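Local structure of uncharacterized protein (Pyrococcus abyssi, 5IFF) at a contact of chain A with DNA and the interface of chains A and B. The protein acts as a restriction DNA glycosylase (R.PabI) that also binds nonspecific double-stranded DNA as a tetramer. Coordinates in Å, arbitrary orientation; residue numbers count along the deposited sequence, not the author numbering. Chains: chain A/B, Uncharacterized protein.

Contact 1: a contact of chain A with DNA. Residues chain A 40-44. With nucleotides of chain C.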
# COMPACT_ATOMS: atom_id res chain seq x y z
N THR A 40 -15.40 -12.42 -9.39
CA THR A 40 -16.06 -13.44 -8.58
C THR A 40 -15.09 -14.08 -7.60
O THR A 40 -13.89 -14.08 -7.83
CB THR A 40 -16.71 -14.56 -9.46
OG1 THR A 40 -17.29 -15.57 -8.63
CG2 THR A 40 -15.68 -15.23 -10.35
N ARG A 41 -15.60 -14.62 -6.51
CA ARG A 41 -14.79 -15.32 -5.52
C ARG A 41 -15.36 -16.69 -5.26
O ARG A 41 -15.16 -17.27 -4.20
CB ARG A 41 -14.71 -14.51 -4.22
CG ARG A 41 -13.85 -13.25 -4.34
CD ARG A 41 -13.95 -12.38 -3.10
NE ARG A 41 -13.21 -11.14 -3.30
CZ ARG A 41 -11.89 -11.04 -3.18
NH1 ARG A 41 -11.16 -12.10 -2.85
NH2 ARG A 41 -11.29 -9.88 -3.40
N LYS A 42 -16.06 -17.21 -6.26
CA LYS A 42 -16.64 -18.54 -6.22
C LYS A 42 -15.53 -19.58 -6.01
O LYS A 42 -14.51 -19.52 -6.67
CB LYS A 42 -17.38 -18.81 -7.54
CG LYS A 42 -18.44 -19.84 -7.47
CD LYS A 42 -19.15 -19.96 -8.80
CE LYS A 42 -20.62 -20.08 -8.54
NZ LYS A 42 -20.82 -20.99 -7.39
N LYS A 43 -15.72 -20.49 -5.06
CA LYS A 43 -14.80 -21.61 -4.88
C LYS A 43 -15.42 -22.93 -5.35
O LYS A 43 -14.72 -23.88 -5.66
CB LYS A 43 -14.37 -21.73 -3.42
CG LYS A 43 -13.13 -20.93 -3.11
CD LYS A 43 -12.93 -20.74 -1.63
CE LYS A 43 -11.84 -19.66 -1.38
NZ LYS A 43 -11.78 -19.28 0.06
N SER A 44 -16.75 -22.99 -5.35
CA SER A 44 -17.47 -24.18 -5.84
C SER A 44 -17.94 -23.97 -7.28
O SER A 44 -18.66 -23.02 -7.58
CB SER A 44 -18.67 -24.47 -4.93
OG SER A 44 -19.67 -25.16 -5.63
P DA C 3 -19.14 -20.24 -3.51
OP1 DA C 3 -19.81 -20.75 -4.72
OP2 DA C 3 -17.70 -20.52 -3.26
O5' DA C 3 -19.36 -18.66 -3.50
C5' DA C 3 -20.67 -18.16 -3.55
C4' DA C 3 -20.66 -16.67 -3.34
O4' DA C 3 -20.57 -16.39 -1.91
C3' DA C 3 -19.50 -15.94 -4.01
O3' DA C 3 -20.01 -14.78 -4.66
C2' DA C 3 -18.56 -15.62 -2.83
C1' DA C 3 -19.57 -15.42 -1.69
N9 DA C 3 -19.03 -15.59 -0.32
C8 DA C 3 -18.00 -16.41 0.10
N7 DA C 3 -17.77 -16.33 1.40
C5 DA C 3 -18.71 -15.39 1.86
C6 DA C 3 -18.96 -14.82 3.14
N6 DA C 3 -18.30 -15.16 4.25
N1 DA C 3 -19.99 -13.93 3.25
C2 DA C 3 -20.67 -13.60 2.15
N3 DA C 3 -20.48 -14.04 0.88
C4 DA C 3 -19.49 -14.94 0.81
P DC C 4 -19.15 -13.93 -5.71
OP1 DC C 4 -19.96 -12.79 -6.19
OP2 DC C 4 -18.55 -14.91 -6.64
O5' DC C 4 -17.96 -13.30 -4.84
C5' DC C 4 -17.88 -11.88 -4.66
C4' DC C 4 -18.81 -11.42 -3.53
O4' DC C 4 -18.65 -12.31 -2.41
C3' DC C 4 -18.50 -10.02 -3.00
O3' DC C 4 -19.38 -9.07 -3.56
C2' DC C 4 -18.67 -10.11 -1.48
C1' DC C 4 -18.85 -11.60 -1.20
N1 DC C 4 -17.91 -12.13 -0.15
C2 DC C 4 -18.06 -11.69 1.17
O2 DC C 4 -18.93 -10.85 1.42
N3 DC C 4 -17.23 -12.17 2.12
C4 DC C 4 -16.27 -13.06 1.79
N4 DC C 4 -15.47 -13.51 2.77
C5 DC C 4 -16.09 -13.51 0.44
C6 DC C 4 -16.93 -13.04 -0.48
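Two consecutive phosphates of one DNA strand, those of DA3 and DC4 of chain C, lie along the segment A:Thr40 to A:Ser44 of the restriction glycosylase R.PabI. A:Lys42 gives the side chain to follow. A:Lys42 CB comes within 4.2 Å of DC4 OP2, and A:Lys42 CG, anti to the backbone N (chi1 -157°), lies 3.2 Å from DA3 OP1. The chain then bends at chi3 and chi4; CE also approaches DA3 OP1 before the ammonium A:Lys42 NZ forms a salt bridge with DA3 OP1 at 2.9 Å. A:Lys42 NZ also donates to A:Ser44 O at 3.0 Å, in the carbonyl plane, which helps hold the tip against the phosphate. An alanine here would remove the ammonium, and with it the salt bridge to DA3 OP1 and the tie to A:Ser44 O, and would probably weaken the loop's hold on this phosphate. The other phosphate oxygen, DA3 OP2, takes a nearly straight bond from A:Lys43 N at 2.7 Å (168° at the hydrogen). DC4 OP2 accepts from both the hydroxyl A:Thr40 OG1 and A:Arg41 N, the latter at 3.0 Å. A:Thr40 OG1, anti to its backbone N (chi1 177°), also accepts from A:Lys42 N at 3.1 Å, which probably helps to orient it. A:Arg41 CD lies 4.0 Å from DC4 C6. The hydrogen bonds here go to backbone phosphates and to no base edge, consistent with binding nonspecific DNA. The segment is a loop following the short strand 38-39.

Contact 2: the interface of chains A and B. Residues chain A 107, 110, 127-130; chain B 111, 122-126.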
# COMPACT_ATOMS: atom_id res chain seq x y z
N LYS A 107 -6.24 5.17 -30.83
CA LYS A 107 -7.66 5.43 -30.85
C LYS A 107 -8.05 6.29 -29.68
O LYS A 107 -8.85 7.22 -29.82
CB LYS A 107 -8.45 4.12 -30.81
CG LYS A 107 -8.49 3.41 -32.13
CD LYS A 107 -9.14 2.05 -32.01
CE LYS A 107 -10.62 2.13 -32.37
NZ LYS A 107 -10.83 2.39 -33.83
N ARG A 110 -12.88 8.77 -26.26
CA ARG A 110 -13.67 9.95 -26.64
C ARG A 110 -14.90 10.18 -25.73
O ARG A 110 -15.46 9.23 -25.18
CB ARG A 110 -14.10 9.85 -28.11
CG ARG A 110 -15.16 8.80 -28.41
CD ARG A 110 -15.46 8.75 -29.90
NE ARG A 110 -16.71 8.06 -30.21
CZ ARG A 110 -16.80 6.77 -30.52
NH1 ARG A 110 -15.71 6.02 -30.56
NH2 ARG A 110 -17.99 6.22 -30.80
N VAL A 127 -16.04 6.78 -23.90
CA VAL A 127 -16.06 5.60 -24.77
C VAL A 127 -14.63 5.07 -24.93
O VAL A 127 -13.76 5.77 -25.46
CB VAL A 127 -16.67 5.91 -26.18
CG1 VAL A 127 -16.94 4.63 -26.94
CG2 VAL A 127 -17.97 6.73 -26.05
N TYR A 128 -14.40 3.86 -24.43
CA TYR A 128 -13.08 3.21 -24.42
C TYR A 128 -13.01 2.10 -25.47
O TYR A 128 -13.87 1.22 -25.50
CB TYR A 128 -12.79 2.59 -23.06
CG TYR A 128 -12.58 3.55 -21.93
CD1 TYR A 128 -13.65 4.27 -21.39
CD2 TYR A 128 -11.32 3.71 -21.37
CE1 TYR A 128 -13.45 5.15 -20.34
CE2 TYR A 128 -11.12 4.59 -20.31
CZ TYR A 128 -12.19 5.30 -19.81
OH TYR A 128 -11.99 6.16 -18.76
N PRO A 129 -11.96 2.12 -26.32
CA PRO A 129 -11.87 1.08 -27.35
C PRO A 129 -11.33 -0.23 -26.75
O PRO A 129 -10.42 -0.20 -25.91
CB PRO A 129 -10.88 1.68 -28.36
CG PRO A 129 -9.90 2.39 -27.46
CD PRO A 129 -10.76 2.96 -26.29
N VAL A 130 -11.90 -1.35 -27.16
CA VAL A 130 -11.44 -2.67 -26.76
C VAL A 130 -11.17 -3.54 -27.99
O VAL A 130 -12.00 -3.61 -28.88
CB VAL A 130 -12.49 -3.33 -25.86
CG1 VAL A 130 -12.12 -4.75 -25.50
CG2 VAL A 130 -12.70 -2.48 -24.58
N ARG B 111 -20.70 -2.91 -22.86
CA ARG B 111 -19.77 -3.23 -23.95
C ARG B 111 -20.52 -3.41 -25.26
O ARG B 111 -21.32 -4.33 -25.39
CB ARG B 111 -18.96 -4.49 -23.64
CG ARG B 111 -18.07 -4.99 -24.81
CD ARG B 111 -16.98 -5.95 -24.30
NE ARG B 111 -16.04 -5.20 -23.48
CZ ARG B 111 -15.03 -5.73 -22.80
NH1 ARG B 111 -14.23 -4.93 -22.10
NH2 ARG B 111 -14.80 -7.04 -22.83
N ASN B 122 -11.32 -7.80 -33.63
CA ASN B 122 -12.55 -7.02 -33.56
C ASN B 122 -12.48 -5.92 -32.51
O ASN B 122 -11.99 -6.14 -31.41
CB ASN B 122 -13.71 -7.96 -33.25
CG ASN B 122 -13.92 -8.99 -34.35
OD1 ASN B 122 -13.52 -10.14 -34.22
ND2 ASN B 122 -14.52 -8.56 -35.45
N ILE B 123 -13.01 -4.74 -32.86
CA ILE B 123 -13.05 -3.61 -31.95
C ILE B 123 -14.42 -3.51 -31.29
O ILE B 123 -15.46 -3.54 -31.96
CB ILE B 123 -12.77 -2.27 -32.66
CG1 ILE B 123 -11.33 -2.22 -33.19
CG2 ILE B 123 -13.01 -1.09 -31.70
CD1 ILE B 123 -10.27 -2.28 -32.11
N TYR B 124 -14.40 -3.39 -29.96
CA TYR B 124 -15.60 -3.15 -29.16
C TYR B 124 -15.41 -1.82 -28.44
O TYR B 124 -14.29 -1.31 -28.33
CB TYR B 124 -15.83 -4.24 -28.12
CG TYR B 124 -16.16 -5.59 -28.67
CD1 TYR B 124 -15.17 -6.40 -29.24
CD2 TYR B 124 -17.45 -6.10 -28.58
CE1 TYR B 124 -15.47 -7.67 -29.74
CE2 TYR B 124 -17.76 -7.39 -29.09
CZ TYR B 124 -16.76 -8.15 -29.65
OH TYR B 124 -17.03 -9.39 -30.13
N GLU B 125 -16.51 -1.27 -27.91
CA GLU B 125 -16.47 0.00 -27.20
C GLU B 125 -17.11 -0.14 -25.83
O GLU B 125 -18.23 -0.66 -25.70
CB GLU B 125 -17.15 1.09 -28.04
CG GLU B 125 -16.27 1.50 -29.26
CD GLU B 125 -16.93 2.49 -30.20
OE1 GLU B 125 -18.16 2.57 -30.21
OE2 GLU B 125 -16.21 3.20 -30.94
N ASP B 126 -16.38 0.24 -24.78
CA ASP B 126 -16.95 0.19 -23.43
C ASP B 126 -17.45 1.59 -23.13
O ASP B 126 -16.71 2.55 -23.28
CB ASP B 126 -15.92 -0.25 -22.38
CG ASP B 126 -15.60 -1.74 -22.46
OD1 ASP B 126 -16.30 -2.45 -23.21
OD2 ASP B 126 -14.70 -2.21 -21.73
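R.PabI, of the R.Pab1 restriction endonuclease family, joins chains A and B here by an antiparallel intermolecular beta-ladder between their copies of strand 121-134. Backbone hydrogen bonds in this stretch make up the ladder. A:Tyr128 and B:Asp126 exchange a reciprocal pair, A:Tyr128 N to B:Asp126 O at 2.9 Å and the return bond from B:Asp126 N to A:Tyr128 O at 2.8 Å, both in their carbonyl planes. A:Val130 pairs likewise with B:Tyr124; A:Val130 N approaches the B:Tyr124 carbonyl from above its plane, whereas B:Tyr124 N lies in the plane of the A:Val130 carbonyl. Among the charged contacts, A:Arg110 crosses B:Glu125 at about a right angle. A:Arg110 NH1 makes a hydrogen-bonded salt bridge to B:Glu125 OE2 at 2.9 Å, straight (167° at the hydrogen) and within the guanidinium plane, yet meets the oxygen from above the carboxylate plane, the two planes being 58° apart. Within chain B, B:Arg111 grips B:Asp126 side-on, NE to OD1 and NH1 to OD2, each oxygen using its syn lone pair, which is likely to limit the rotation of both groups and so present a fixed surface to A:Val130. Apolar contacts flank the polar groups. A:Val130 CG1 sits over the centre of the B:Arg111 guanidinium, 4.1 Å from B:Arg111 CZ, while A:Val130 CG2 lies 3.7 Å from B:Asp126 CG. A:Val127 CG1 presses on B:Glu125 CB at 3.7 Å and also lies over one face of A:Arg110, toward its rim. A:Lys107 CE and B:Ile123 CG2 meet tip to tip at 4.1 Å.

The C-alpha centres of contact 1 and contact 2 are about 29 Å apart, and the two share no residue or secondary-structure element: the first lies in a loop near the N-terminal part of the chain, the second mainly on the long strand 121-134, with help from helix 104-107 and strand 110-114. Because the chain pairing is two-fold symmetric, contact 2 recurs with the chains exchanged, and contact 1 can be expected in each copy that meets DNA. Strand pairing between subunits therefore probably sets the spacing and orientation of the phosphate-binding loops, which may let the tetramer contact DNA through more than one subunit.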